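Local structure of chorismatase (Streptomyces hygroscopicus, 4BPS) at residues D157-V160 against G161-Q164; H214-T217 against T218-P221; D307-R310 against R311-A315; C263-A266 against L267-M270; T65-D68 against D69-F72. The protein hydrolyses chorismate to a dihydroxy-dihydrobenzoate and pyruvate, a step in the biosynthesis of the immunosuppressant polyketides FK506 and FK520. All coordinates share one frame; numbering follows the deposited sequence. Where two conformers were deposited one is given.

Overall arrangement
The five contacts are all local. Interactions 1 and 2 both reach the bound 3-(2-carboxyethyl)benzoic acid. R162 of interaction 1 holds its benzoate carboxylate and Y215 of interaction 2 its propionate carboxylate. The centres of interactions 1 and 2 lie about 12 Å apart, and V160 CG2 packs on P221 CG at 3.8 Å. Interactions 3 and 4, also about 12 Å apart between centres, sit on two packed helices, with C313 SG 3.7 Å from C263 SG. In interaction 4, the side chains of A266 and the catalytic E338 come within about 6 Å of each other. Interaction 5 is a surface loop away from these sites; its nearest atoms are about 5 Å from interaction 3.

Interaction 1 of 5, residues D157-V160 against G161-Q164; sequences DFCV and GRAQ. With 3EB (3-(2-carboxyethyl)benzoic acid), chain B.
F158 and R162 meet one turn apart on helix 154-169. With C159 they form the buried, close-packed side of the contact. The F158 ring brings CE2 over the centre of one face of the R162 guanidinium, with CE2 3.6 Å from R162 CZ. The two planes are inclined at 59°, so this is not a parallel stack. C159 SG lies 3.7 Å from R162 NH2. R162 leaves the helix with CG anti to the backbone N (chi1 173°) and bends at chi3, which carries the guanidinium past the F158 ring to the ligand. There R162 NH1 donates to OAD of 3-(2-carboxyethyl)benzoic acid at 2.8 Å, and the bond is almost straight at 177°. NH2 donates to OAB of the same carboxylate, also at 2.8 Å. On NE, a water accepts at 3.0 Å and donates to C159 O, so it ties the arginine back to its own helix. The buried D157 carboxylate is bonded to Y111 N and N148 ND2.

The side with V160 and Q164 is relatively looser. Both are partly exposed and share chiefly the backbone bond from Q164 N to V160 O, 2.9 Å. V160 still packs on A112 and P221, and Q164 turns its amide to E168.

The helix belongs to the beta-alpha-beta unit with strands 133-142 and 178-184. Two nearly in-plane N-H bonds, one to each oxygen, suit a carboxylate and probably fix its orientation, consistent with the substrate-binding role of R162.

Interaction 2 of 5, residues H214-T217 against T218-P221; sequences HYPT and TYGP. With 3EB (3-(2-carboxyethyl)benzoic acid), chain B.
Y215 and Y219 both carry CG anti to the carbonyl carbon (chi1 -78° and -55°), and this brings their rings together beside P216. The rings meet obliquely, with centroids 5.3 Å apart and planes at 53°. Between these two residues the closest side-chain atoms are Y215 CB and Y219 CD2, 3.9 Å apart. P216 lies alongside Y219, with CG 3.7 Å from Y219 CE2. Two backbone bonds fold the chain here. Y219 N donates to P216 O at 3.1 Å, and G220 N to T217 O at 2.9 Å. The second donor stands above the carbonyl plane.

The far end of Y215 reaches the ligand. Y215 OH donates to 3EB O, an oxygen of the propionate carboxylate, at 2.7 Å, and this oxygen lies at the ring edge. R228 also hydrogen-bonds this OH. Y219 OH is bonded to H251. A phenylalanine in place of Y215 would probably leave the propionate carboxylate and R228 without the hydroxyl they both bond. Two overlapping beta turns, P216-Y219 and T217-G220, follow Y215 in the loop between strands 201-204 and 229-232, and Y215 is the residue that this loop stretch lends to the substrate pocket.

Interaction 3 of 5, residues D307-R310 against R311-A315; sequences DTVR and RVCAA
D307 OD2 accepts from R311 NH1 at 2.8 Å, a salt bridge spanning one turn of helix 306-314. The N-H...O angle is only 138°. NH1 approaches from above the carboxylate plane, while OD2 lies in the guanidinium plane, and the two flat groups are 53° apart. R311 starts with CG beside the backbone N (chi1 -67°) and bends at chi3. The chain thereby doubles back along the helix, and its CG passes 3.4 Å from D307 O. Also at the guanidinium edge, a water accepts from R311 NH2 at 2.8 Å and hydrogen-bonds T308 OG1 at 2.7 Å. T308 CA lies over one face of the group. Both charged residues are exposed.

This is the i to i+4 salt bridge common on helix surfaces, here on the helix of the beta-alpha-beta unit formed with strands 296-300 and 323-327. The backbone keeps the same spacing: R311 N donates to D307 O, V312 N to T308 O, C313 N to V309 O and A314 N to R310 O.

The side turned to the sheet and to helix 259-274 is mostly apolar. V309 CG1 touches C313 SG at 4.1 Å. V309 also packs on V298 and V300 of strand 296-300, and V312 rests on C263 of helix 259-274.

Interaction 4 of 5, residues C263-A266 against L267-M270; sequences CEVA and LDNM
C263 and L267 meet on the buried side of helix 259-274, with C263 SG 4.2 Å from L267 CD1. L267 CG lies beside its backbone N (chi1 -71°), which brings it to 3.4 Å from C263 O. V265 and N269 run side by side in the same direction, and V265 CG1 touches N269 ND2 at 3.8 Å. The N269 amide is held from outside: OD1 by R272 and N206, ND2 by the carbonyls of I248 and A246.

D268 folds back with CG beside the backbone N (chi1 -68°). Its OD1 comes 3.2 Å from E264 O, which is an acceptor like itself, so the two do not bond. E264 O is taken by D268 N at 2.8 Å. The carboxylates of E264 and D268 stand apart, E264 OE1 to D268 OD1 5.1 Å, and R316 forms a salt bridge to each, which probably offsets their like charges. An asparagine in place of D268 would probably weaken the hold on R316, leaving its charge to E264.

C263 and E264 lie against helix 306-314. V265 packs on L249 of strand 239-249, and A266 on I339 of strand 337-343.

Interaction 5 of 5, residues T65-D68 against D69-F72; sequences TTRD and DEAF
Two overlapping beta turns, R67-E70 and D68-A71, close the loop between strands 57-62 and 72-77, with a short 3-10 segment at their centre. E70 N donates to R67 O at 3.0 Å and A71 N to D68 O, also at 3.0 Å. Both are i to i+3 bonds, and in both the donor stands above the carbonyl plane.

Side chains brace the turns from two sides. R67 grips D69 side-on, with R67 NE donating to D69 OD1 at 3.0 Å and R67 NH2 to D69 OD2 at 2.9 Å. The NH2 bond is nearly straight at 171°. The guanidinium and carboxylate planes are 44° apart, so the pair is twisted rather than coplanar. D69 places CG between its backbone N and carbonyl carbon (chi1 67°), and this turns the carboxylate back toward the arginine. Both residues are exposed, and solvent probably screens their charges.

On the inner side, E70 crosses T65 at about a right angle. T65 OG1 donates to E70 OE1 at 2.7 Å, reaching it on the anti side. The same hydroxyl is hydrogen-bonded to the backbone N of H327. E70 OE2 is taken by R303 in a salt bridge, so the glutamate joins the start of the loop to a neighbouring loop. F72, where strand 72-77 begins, stacks on H44. T65 CG2 lies 3.8 Å from E70 CB.

Interaction 1 of 5, residues D157-V160 against G161-Q164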
loop_
_atom_site.group_PDB
_atom_site.type_symbol
_atom_site.label_atom_id
_atom_site.label_comp_id
_atom_site.label_asym_id
_atom_site.label_seq_id
_atom_site.Cartn_x
_atom_site.Cartn_y
_atom_site.Cartn_z
ATOM N N ASP A 157 -0.264 -11.819 -13.700
ATOM C CA ASP A 157 1.123 -11.744 -14.177
ATOM C C ASP A 157 2.006 -11.086 -13.103
ATOM O O ASP A 157 3.082 -11.589 -12.743
ATOM C CB ASP A 157 1.057 -10.916 -15.466
ATOM C CG ASP A 157 2.356 -10.833 -16.258
ATOM O OD1 ASP A 157 3.224 -11.733 -16.185
ATOM O OD2 ASP A 157 2.437 -9.845 -17.014
ATOM N N PHE A 158 1.522 -9.972 -12.544
ATOM C CA PHE A 158 2.184 -9.317 -11.419
ATOM C C PHE A 158 2.339 -10.280 -10.228
ATOM O O PHE A 158 3.409 -10.351 -9.620
ATOM C CB PHE A 158 1.370 -8.066 -11.033
ATOM C CG PHE A 158 1.635 -7.587 -9.633
ATOM C CD1 PHE A 158 2.816 -6.912 -9.317
ATOM C CD2 PHE A 158 0.729 -7.837 -8.616
ATOM C CE1 PHE A 158 3.089 -6.514 -8.017
ATOM C CE2 PHE A 158 0.996 -7.421 -7.316
ATOM C CZ PHE A 158 2.180 -6.774 -7.020
ATOM N N CYS A 159 1.274 -11.009 -9.880
ATOM C CA CYS A 159 1.367 -11.932 -8.756
ATOM C C CYS A 159 2.407 -13.020 -8.998
ATOM O O CYS A 159 3.082 -13.439 -8.051
ATOM C CB CYS A 159 0.006 -12.577 -8.454
ATOM S SG CYS A 159 -1.154 -11.495 -7.543
ATOM N N VAL A 160 2.500 -13.536 -10.235
ATOM C CA VAL A 160 3.530 -14.520 -10.559
ATOM C C VAL A 160 4.915 -13.929 -10.249
ATOM O O VAL A 160 5.755 -14.579 -9.608
ATOM C CB VAL A 160 3.448 -14.953 -12.043
ATOM C CG1 VAL A 160 4.682 -15.749 -12.454
ATOM C CG2 VAL A 160 2.175 -15.772 -12.289
ATOM N N GLY A 161 5.174 -12.716 -10.726
ATOM C CA GLY A 161 6.471 -12.108 -10.500
ATOM C C GLY A 161 6.808 -11.860 -9.037
ATOM O O GLY A 161 7.924 -12.122 -8.582
ATOM N N ARG A 162 5.840 -11.337 -8.290
ATOM C CA ARG A 162 6.069 -11.128 -6.868
ATOM C C ARG A 162 6.387 -12.450 -6.167
ATOM O O ARG A 162 7.339 -12.547 -5.405
ATOM C CB ARG A 162 4.863 -10.423 -6.259
ATOM C CG ARG A 162 4.933 -10.302 -4.747
ATOM C CD ARG A 162 3.841 -9.388 -4.164
ATOM N NE ARG A 162 2.488 -9.890 -4.471
ATOM C CZ ARG A 162 1.369 -9.218 -4.212
ATOM N NH1 ARG A 162 1.405 -8.010 -3.619
ATOM N NH2 ARG A 162 0.196 -9.743 -4.564
ATOM N N ALA A 163 5.593 -13.481 -6.452
ATOM C CA ALA A 163 5.784 -14.782 -5.831
ATOM C C ALA A 163 7.163 -15.338 -6.188
ATOM O O ALA A 163 7.840 -15.929 -5.331
ATOM C CB ALA A 163 4.671 -15.746 -6.246
ATOM N N GLN A 164 7.567 -15.194 -7.446
ATOM C CA GLN A 164 8.880 -15.677 -7.877
ATOM C C GLN A 164 10.002 -14.990 -7.105
ATOM O O GLN A 164 10.983 -15.646 -6.717
ATOM C CB GLN A 164 9.056 -15.487 -9.386
ATOM C CG GLN A 164 10.357 -16.050 -9.936
ATOM C CD GLN A 164 10.485 -15.795 -11.411
ATOM O OE1 GLN A 164 9.555 -16.085 -12.167
ATOM N NE2 GLN A 164 11.631 -15.256 -11.841
HETATM C C 3EB B . -7.865 -8.916 -1.632
HETATM O O 3EB B . -7.334 -9.899 -2.159
HETATM C CA 3EB B . -8.179 -7.667 -2.408
HETATM O OAB 3EB B . -1.996 -7.963 -4.399
HETATM O OAD 3EB B . -0.923 -6.573 -3.044
HETATM C CAE 3EB B . -5.684 -6.193 -1.471
HETATM C CAF 3EB B . -4.470 -5.797 -0.921
HETATM C CAG 3EB B . -5.722 -6.869 -2.691
HETATM C CAH 3EB B . -3.282 -6.058 -1.583
HETATM C CAL 3EB B . -2.006 -7.117 -3.482
HETATM C CAM 3EB B . -4.514 -7.141 -3.334
HETATM C CAN 3EB B . -3.290 -6.759 -2.784
HETATM O OXT 3EB B . -8.240 -8.914 -0.398
HETATM C C2 3EB B . -7.030 -7.267 -3.356
HETATM O O HOH W 1 1.972 -12.655 -5.485
#

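Interaction 2 of 5, residues H214-T217 against T218-P221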
loop_
_atom_site.group_PDB
_atom_site.type_symbol
_atom_site.label_atom_id
_atom_site.label_comp_id
_atom_site.label_asym_id
_atom_site.label_seq_id
_atom_site.Cartn_x
_atom_site.Cartn_y
_atom_site.Cartn_z
ATOM N N HIS A 214 -2.861 -18.165 0.749
ATOM C CA HIS A 214 -3.657 -19.403 0.787
ATOM C C HIS A 214 -4.851 -19.364 -0.163
ATOM O O HIS A 214 -5.644 -20.305 -0.172
ATOM C CB HIS A 214 -4.165 -19.673 2.212
ATOM C CG HIS A 214 -3.078 -19.948 3.192
ATOM N ND1 HIS A 214 -3.315 -20.038 4.547
ATOM C CD2 HIS A 214 -1.755 -20.160 3.022
ATOM C CE1 HIS A 214 -2.176 -20.280 5.173
ATOM N NE2 HIS A 214 -1.214 -20.366 4.271
ATOM N N TYR A 215 -5.009 -18.308 -0.947
ATOM C CA TYR A 215 -6.100 -18.273 -1.899
ATOM C C TYR A 215 -6.056 -19.494 -2.828
ATOM O O TYR A 215 -4.988 -19.946 -3.234
ATOM C CB TYR A 215 -6.056 -17.025 -2.768
ATOM C CG TYR A 215 -6.560 -15.710 -2.174
ATOM C CD1 TYR A 215 -6.988 -15.594 -0.846
ATOM C CD2 TYR A 215 -6.609 -14.578 -2.964
ATOM C CE1 TYR A 215 -7.433 -14.385 -0.365
ATOM C CE2 TYR A 215 -7.033 -13.354 -2.492
ATOM C CZ TYR A 215 -7.440 -13.251 -1.185
ATOM O OH TYR A 215 -7.859 -12.037 -0.642
ATOM N N PRO A 216 -7.234 -19.966 -3.246
ATOM C CA PRO A 216 -7.287 -21.123 -4.143
ATOM C C PRO A 216 -6.845 -20.737 -5.556
ATOM O O PRO A 216 -6.705 -19.556 -5.908
ATOM C CB PRO A 216 -8.768 -21.508 -4.103
ATOM C CG PRO A 216 -9.483 -20.217 -3.833
ATOM C CD PRO A 216 -8.583 -19.487 -2.880
ATOM N N THR A 217 -6.669 -21.749 -6.392
ATOM C CA THR A 217 -6.007 -21.502 -7.664
ATOM C C THR A 217 -6.888 -20.785 -8.675
ATOM O O THR A 217 -6.387 -20.346 -9.702
ATOM C CB THR A 217 -5.458 -22.795 -8.285
ATOM O OG1 THR A 217 -6.549 -23.671 -8.565
ATOM C CG2 THR A 217 -4.452 -23.478 -7.364
ATOM N N THR A 218 -8.175 -20.631 -8.378
ATOM C CA THR A 218 -9.025 -19.763 -9.176
ATOM C C THR A 218 -8.375 -18.402 -9.420
ATOM O O THR A 218 -8.562 -17.818 -10.475
ATOM C CB THR A 218 -10.358 -19.514 -8.443
ATOM O OG1 THR A 218 -10.837 -20.727 -7.853
ATOM C CG2 THR A 218 -11.376 -18.938 -9.401
ATOM N N TYR A 219 -7.646 -17.904 -8.417
ATOM C CA TYR A 219 -7.049 -16.566 -8.450
ATOM C C TYR A 219 -5.597 -16.576 -8.957
ATOM O O TYR A 219 -4.901 -15.555 -8.874
ATOM C CB TYR A 219 -7.106 -15.950 -7.046
ATOM C CG TYR A 219 -8.512 -15.937 -6.475
ATOM C CD1 TYR A 219 -9.491 -15.101 -6.978
ATOM C CD2 TYR A 219 -8.867 -16.778 -5.432
ATOM C CE1 TYR A 219 -10.771 -15.087 -6.461
ATOM C CE2 TYR A 219 -10.150 -16.786 -4.910
ATOM C CZ TYR A 219 -11.087 -15.924 -5.406
ATOM O OH TYR A 219 -12.351 -15.902 -4.891
ATOM N N GLY A 220 -5.160 -17.717 -9.495
ATOM C CA GLY A 220 -3.759 -17.975 -9.805
ATOM C C GLY A 220 -3.351 -17.579 -11.212
ATOM O O GLY A 220 -4.012 -16.796 -11.887
ATOM N N PRO A 221 -2.241 -18.140 -11.693
ATOM C CA PRO A 221 -1.577 -19.357 -11.222
ATOM C C PRO A 221 -0.726 -19.209 -9.963
ATOM O O PRO A 221 -0.348 -20.237 -9.412
ATOM C CB PRO A 221 -0.704 -19.754 -12.412
ATOM C CG PRO A 221 -0.392 -18.499 -13.053
ATOM C CD PRO A 221 -1.654 -17.668 -12.960
HETATM C C 3EB B . -7.865 -8.916 -1.632
HETATM O O 3EB B . -7.334 -9.899 -2.159
HETATM C CA 3EB B . -8.179 -7.667 -2.408
HETATM O OAB 3EB B . -1.996 -7.963 -4.399
HETATM O OAD 3EB B . -0.923 -6.573 -3.044
HETATM C CAE 3EB B . -5.684 -6.193 -1.471
HETATM C CAF 3EB B . -4.470 -5.797 -0.921
HETATM C CAG 3EB B . -5.722 -6.869 -2.691
HETATM C CAH 3EB B . -3.282 -6.058 -1.583
HETATM C CAL 3EB B . -2.006 -7.117 -3.482
HETATM C CAM 3EB B . -4.514 -7.141 -3.334
HETATM C CAN 3EB B . -3.290 -6.759 -2.784
HETATM O OXT 3EB B . -8.240 -8.914 -0.398
HETATM C C2 3EB B . -7.030 -7.267 -3.356
#

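Interaction 3 of 5, residues D307-R310 against R311-A315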
loop_
_atom_site.group_PDB
_atom_site.type_symbol
_atom_site.label_atom_id
_atom_site.label_comp_id
_atom_site.label_asym_id
_atom_site.label_seq_id
_atom_site.Cartn_x
_atom_site.Cartn_y
_atom_site.Cartn_z
ATOM N N ASP A 307 -19.235 9.458 -5.564
ATOM C CA ASP A 307 -19.989 10.176 -4.540
ATOM C C ASP A 307 -20.757 9.207 -3.626
ATOM O O ASP A 307 -20.872 9.451 -2.442
ATOM C CB ASP A 307 -20.932 11.203 -5.142
ATOM C CG ASP A 307 -21.383 12.220 -4.109
ATOM O OD1 ASP A 307 -20.513 12.942 -3.559
ATOM O OD2 ASP A 307 -22.594 12.282 -3.822
ATOM N N THR A 308 -21.280 8.123 -4.184
ATOM C CA THR A 308 -21.950 7.100 -3.403
ATOM C C THR A 308 -21.000 6.601 -2.307
ATOM O O THR A 308 -21.355 6.536 -1.121
ATOM C CB THR A 308 -22.378 5.933 -4.314
ATOM O OG1 THR A 308 -23.277 6.425 -5.311
ATOM C CG2 THR A 308 -23.063 4.829 -3.514
ATOM N N VAL A 309 -19.784 6.265 -2.717
ATOM C CA VAL A 309 -18.798 5.770 -1.777
ATOM C C VAL A 309 -18.372 6.831 -0.764
ATOM O O VAL A 309 -18.235 6.534 0.426
ATOM C CB VAL A 309 -17.585 5.197 -2.546
ATOM C CG1 VAL A 309 -16.394 4.952 -1.629
ATOM C CG2 VAL A 309 -17.978 3.920 -3.266
ATOM N N ARG A 310 -18.186 8.060 -1.232
ATOM C CA ARG A 310 -17.815 9.149 -0.337
ATOM C C ARG A 310 -18.819 9.248 0.817
ATOM O O ARG A 310 -18.421 9.407 1.977
ATOM C CB ARG A 310 -17.757 10.478 -1.088
ATOM C CG ARG A 310 -17.124 11.582 -0.254
ATOM C CD ARG A 310 -17.048 12.919 -1.011
ATOM N NE ARG A 310 -16.277 12.825 -2.261
ATOM C CZ ARG A 310 -14.949 12.856 -2.342
ATOM N NH1 ARG A 310 -14.215 13.002 -1.244
ATOM N NH2 ARG A 310 -14.350 12.761 -3.525
ATOM N N ARG A 311 -20.107 9.131 0.492
ATOM C CA ARG A 311 -21.152 9.279 1.496
ATOM C C ARG A 311 -21.173 8.098 2.473
ATOM O O ARG A 311 -21.362 8.294 3.681
ATOM C CB ARG A 311 -22.528 9.491 0.832
ATOM C CG ARG A 311 -22.622 10.832 0.081
ATOM C CD ARG A 311 -24.040 11.208 -0.376
ATOM N NE ARG A 311 -24.843 10.055 -0.775
ATOM C CZ ARG A 311 -24.977 9.620 -2.025
ATOM N NH1 ARG A 311 -24.352 10.242 -3.020
ATOM N NH2 ARG A 311 -25.738 8.556 -2.281
ATOM N N VAL A 312 -20.970 6.881 1.979
ATOM C CA VAL A 312 -20.886 5.730 2.854
ATOM C C VAL A 312 -19.731 5.880 3.823
ATOM O O VAL A 312 -19.876 5.617 5.031
ATOM C CB VAL A 312 -20.729 4.423 2.035
ATOM C CG1 VAL A 312 -20.416 3.251 2.949
ATOM C CG2 VAL A 312 -21.981 4.135 1.207
ATOM N N CYS A 313 -18.585 6.300 3.307
ATOM C CA CYS A 313 -17.421 6.453 4.149
ATOM C C CYS A 313 -17.628 7.569 5.169
ATOM O O CYS A 313 -17.240 7.421 6.319
ATOM C CB CYS A 313 -16.173 6.718 3.308
ATOM S SG CYS A 313 -15.606 5.255 2.383
ATOM N N ALA A 314 -18.212 8.688 4.750
ATOM C CA ALA A 314 -18.419 9.823 5.636
ATOM C C ALA A 314 -19.347 9.475 6.807
ATOM O O ALA A 314 -19.290 10.118 7.856
ATOM C CB ALA A 314 -18.972 10.999 4.870
ATOM N N ALA A 315 -20.212 8.475 6.646
ATOM C CA ALA A 315 -21.079 8.076 7.729
ATOM C C ALA A 315 -20.358 7.238 8.779
ATOM O O ALA A 315 -20.898 7.043 9.871
ATOM C CB ALA A 315 -22.275 7.285 7.177
HETATM O O HOH W 2 -25.808 6.950 -4.544
#

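Interaction 4 of 5, residues C263-A266 against L267-M270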
loop_
_atom_site.group_PDB
_atom_site.type_symbol
_atom_site.label_atom_id
_atom_site.label_comp_id
_atom_site.label_asym_id
_atom_site.label_seq_id
_atom_site.Cartn_x
_atom_site.Cartn_y
_atom_site.Cartn_z
ATOM N N CYS A 263 -18.537 -1.520 -0.045
ATOM C CA CYS A 263 -17.857 -0.512 0.769
ATOM C C CYS A 263 -18.145 -0.777 2.266
ATOM O O CYS A 263 -17.238 -0.675 3.107
ATOM C CB CYS A 263 -18.335 0.867 0.352
ATOM S SG CYS A 263 -17.360 2.219 1.079
ATOM N N GLU A 264 -19.399 -1.132 2.588
ATOM C CA GLU A 264 -19.744 -1.441 3.979
ATOM C C GLU A 264 -18.938 -2.645 4.490
ATOM O O GLU A 264 -18.446 -2.623 5.621
ATOM C CB GLU A 264 -21.239 -1.691 4.114
ATOM C CG GLU A 264 -22.116 -0.460 3.864
ATOM C CD GLU A 264 -22.147 0.554 5.007
ATOM O OE1 GLU A 264 -21.450 0.363 6.008
ATOM O OE2 GLU A 264 -22.868 1.565 4.885
ATOM N N VAL A 265 -18.810 -3.698 3.678
ATOM C CA VAL A 265 -18.044 -4.862 4.095
ATOM C C VAL A 265 -16.548 -4.548 4.181
ATOM O O VAL A 265 -15.854 -5.035 5.068
ATOM C CB VAL A 265 -18.325 -6.079 3.186
ATOM C CG1 VAL A 265 -17.367 -7.227 3.490
ATOM C CG2 VAL A 265 -19.774 -6.526 3.392
ATOM N N ALA A 266 -16.025 -3.737 3.257
ATOM C CA ALA A 266 -14.628 -3.320 3.334
ATOM C C ALA A 266 -14.372 -2.613 4.660
ATOM O O ALA A 266 -13.386 -2.881 5.354
ATOM C CB ALA A 266 -14.276 -2.415 2.157
ATOM N N LEU A 267 -15.249 -1.677 5.023
ATOM C CA LEU A 267 -15.109 -0.962 6.289
ATOM C C LEU A 267 -15.271 -1.922 7.475
ATOM O O LEU A 267 -14.563 -1.797 8.466
ATOM C CB LEU A 267 -16.103 0.189 6.336
ATOM C CG LEU A 267 -15.775 1.350 5.389
ATOM C CD1 LEU A 267 -16.995 2.282 5.260
ATOM C CD2 LEU A 267 -14.570 2.109 5.876
ATOM N N ASP A 268 -16.221 -2.864 7.382
ATOM C CA ASP A 268 -16.354 -3.887 8.420
ATOM C C ASP A 268 -15.061 -4.684 8.572
ATOM O O ASP A 268 -14.648 -4.993 9.693
ATOM C CB ASP A 268 -17.464 -4.896 8.100
ATOM C CG ASP A 268 -18.861 -4.332 8.148
ATOM O OD1 ASP A 268 -19.083 -3.227 8.674
ATOM O OD2 ASP A 268 -19.753 -5.061 7.637
ATOM N N ASN A 269 -14.438 -5.051 7.449
ATOM C CA ASN A 269 -13.196 -5.817 7.508
ATOM C C ASN A 269 -12.089 -4.985 8.155
ATOM O O ASN A 269 -11.310 -5.484 8.990
ATOM C CB ASN A 269 -12.769 -6.244 6.109
ATOM C CG ASN A 269 -13.483 -7.516 5.637
ATOM O OD1 ASN A 269 -13.769 -8.404 6.437
ATOM N ND2 ASN A 269 -13.683 -7.644 4.321
HETATM N N MSE A 270 -12.005 -3.698 7.815
HETATM C CA MSE A 270 -11.020 -2.830 8.434
HETATM C C MSE A 270 -11.254 -2.755 9.947
HETATM O O MSE A 270 -10.303 -2.840 10.727
HETATM C CB MSE A 270 -11.106 -1.448 7.780
HETATM C CG MSE A 270 -10.220 -0.403 8.417
HETATM SE SE MSE A 270 -10.227 1.300 7.460
HETATM C CE MSE A 270 -8.892 0.894 6.102
#

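Interaction 5 of 5, residues T65-D68 against D69-F72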
loop_
_atom_site.group_PDB
_atom_site.type_symbol
_atom_site.label_atom_id
_atom_site.label_comp_id
_atom_site.label_asym_id
_atom_site.label_seq_id
_atom_site.Cartn_x
_atom_site.Cartn_y
_atom_site.Cartn_z
ATOM N N THR A 65 -5.707 8.387 -10.665
ATOM C CA THR A 65 -7.048 8.934 -10.835
ATOM C C THR A 65 -7.187 9.621 -12.184
ATOM O O THR A 65 -6.228 9.689 -12.945
ATOM C CB THR A 65 -7.454 9.814 -9.637
ATOM O OG1 THR A 65 -8.895 9.932 -9.645
ATOM C CG2 THR A 65 -6.738 11.172 -9.685
ATOM N N THR A 66 -8.401 10.077 -12.488
ATOM C CA THR A 66 -8.746 10.530 -13.831
ATOM C C THR A 66 -9.150 11.994 -13.894
ATOM O O THR A 66 -9.482 12.477 -14.970
ATOM C CB THR A 66 -9.875 9.669 -14.430
ATOM O OG1 THR A 66 -11.031 9.789 -13.600
ATOM C CG2 THR A 66 -9.451 8.209 -14.539
ATOM N N ARG A 67 -9.135 12.696 -12.761
ATOM C CA ARG A 67 -9.409 14.141 -12.738
ATOM C C ARG A 67 -8.292 14.845 -11.974
ATOM O O ARG A 67 -7.905 14.417 -10.873
ATOM C CB ARG A 67 -10.709 14.455 -12.025
ATOM C CG ARG A 67 -11.958 14.004 -12.736
ATOM C CD ARG A 67 -13.156 14.329 -11.868
ATOM N NE ARG A 67 -13.278 15.768 -11.618
ATOM C CZ ARG A 67 -13.926 16.620 -12.406
ATOM N NH1 ARG A 67 -14.537 16.182 -13.504
ATOM N NH2 ARG A 67 -13.979 17.908 -12.088
ATOM N N ASP A 68 -7.817 15.979 -12.501
ATOM C CA ASP A 68 -6.758 16.721 -11.827
ATOM C C ASP A 68 -7.192 17.226 -10.459
ATOM O O ASP A 68 -6.360 17.367 -9.548
ATOM C CB ASP A 68 -6.297 17.893 -12.682
ATOM C CG ASP A 68 -5.310 17.483 -13.734
ATOM O OD1 ASP A 68 -4.795 16.352 -13.625
ATOM O OD2 ASP A 68 -5.030 18.305 -14.643
ATOM N N ASP A 69 -8.488 17.490 -10.285
ATOM C CA ASP A 69 -8.949 18.028 -9.001
ATOM C C ASP A 69 -8.962 16.947 -7.894
ATOM O O ASP A 69 -9.234 17.254 -6.738
ATOM C CB ASP A 69 -10.269 18.812 -9.107
ATOM C CG ASP A 69 -11.472 17.964 -9.459
ATOM O OD1 ASP A 69 -11.403 16.722 -9.508
ATOM O OD2 ASP A 69 -12.541 18.586 -9.687
ATOM N N GLU A 70 -8.598 15.710 -8.238
ATOM C CA GLU A 70 -8.409 14.648 -7.258
ATOM C C GLU A 70 -6.935 14.369 -6.980
ATOM O O GLU A 70 -6.606 13.485 -6.175
ATOM C CB GLU A 70 -9.107 13.376 -7.745
ATOM C CG GLU A 70 -10.597 13.563 -7.649
ATOM C CD GLU A 70 -11.400 12.534 -8.405
ATOM O OE1 GLU A 70 -10.830 11.786 -9.249
ATOM O OE2 GLU A 70 -12.628 12.473 -8.139
ATOM N N ALA A 71 -6.045 15.091 -7.654
ATOM C CA ALA A 71 -4.625 14.865 -7.449
ATOM C C ALA A 71 -4.222 15.346 -6.072
ATOM O O ALA A 71 -4.768 16.334 -5.578
ATOM C CB ALA A 71 -3.812 15.586 -8.523
ATOM N N PHE A 72 -3.264 14.662 -5.448
ATOM C CA PHE A 72 -2.716 15.108 -4.169
ATOM C C PHE A 72 -1.391 14.399 -3.975
ATOM O O PHE A 72 -1.070 13.446 -4.705
ATOM C CB PHE A 72 -3.677 14.806 -2.987
ATOM C CG PHE A 72 -3.695 13.361 -2.585
ATOM C CD1 PHE A 72 -4.422 12.420 -3.319
ATOM C CD2 PHE A 72 -2.980 12.927 -1.482
ATOM C CE1 PHE A 72 -4.413 11.082 -2.937
ATOM C CE2 PHE A 72 -2.964 11.606 -1.101
ATOM C CZ PHE A 72 -3.689 10.676 -1.833
HETATM O O HOH W 3 -5.989 18.444 -6.747
#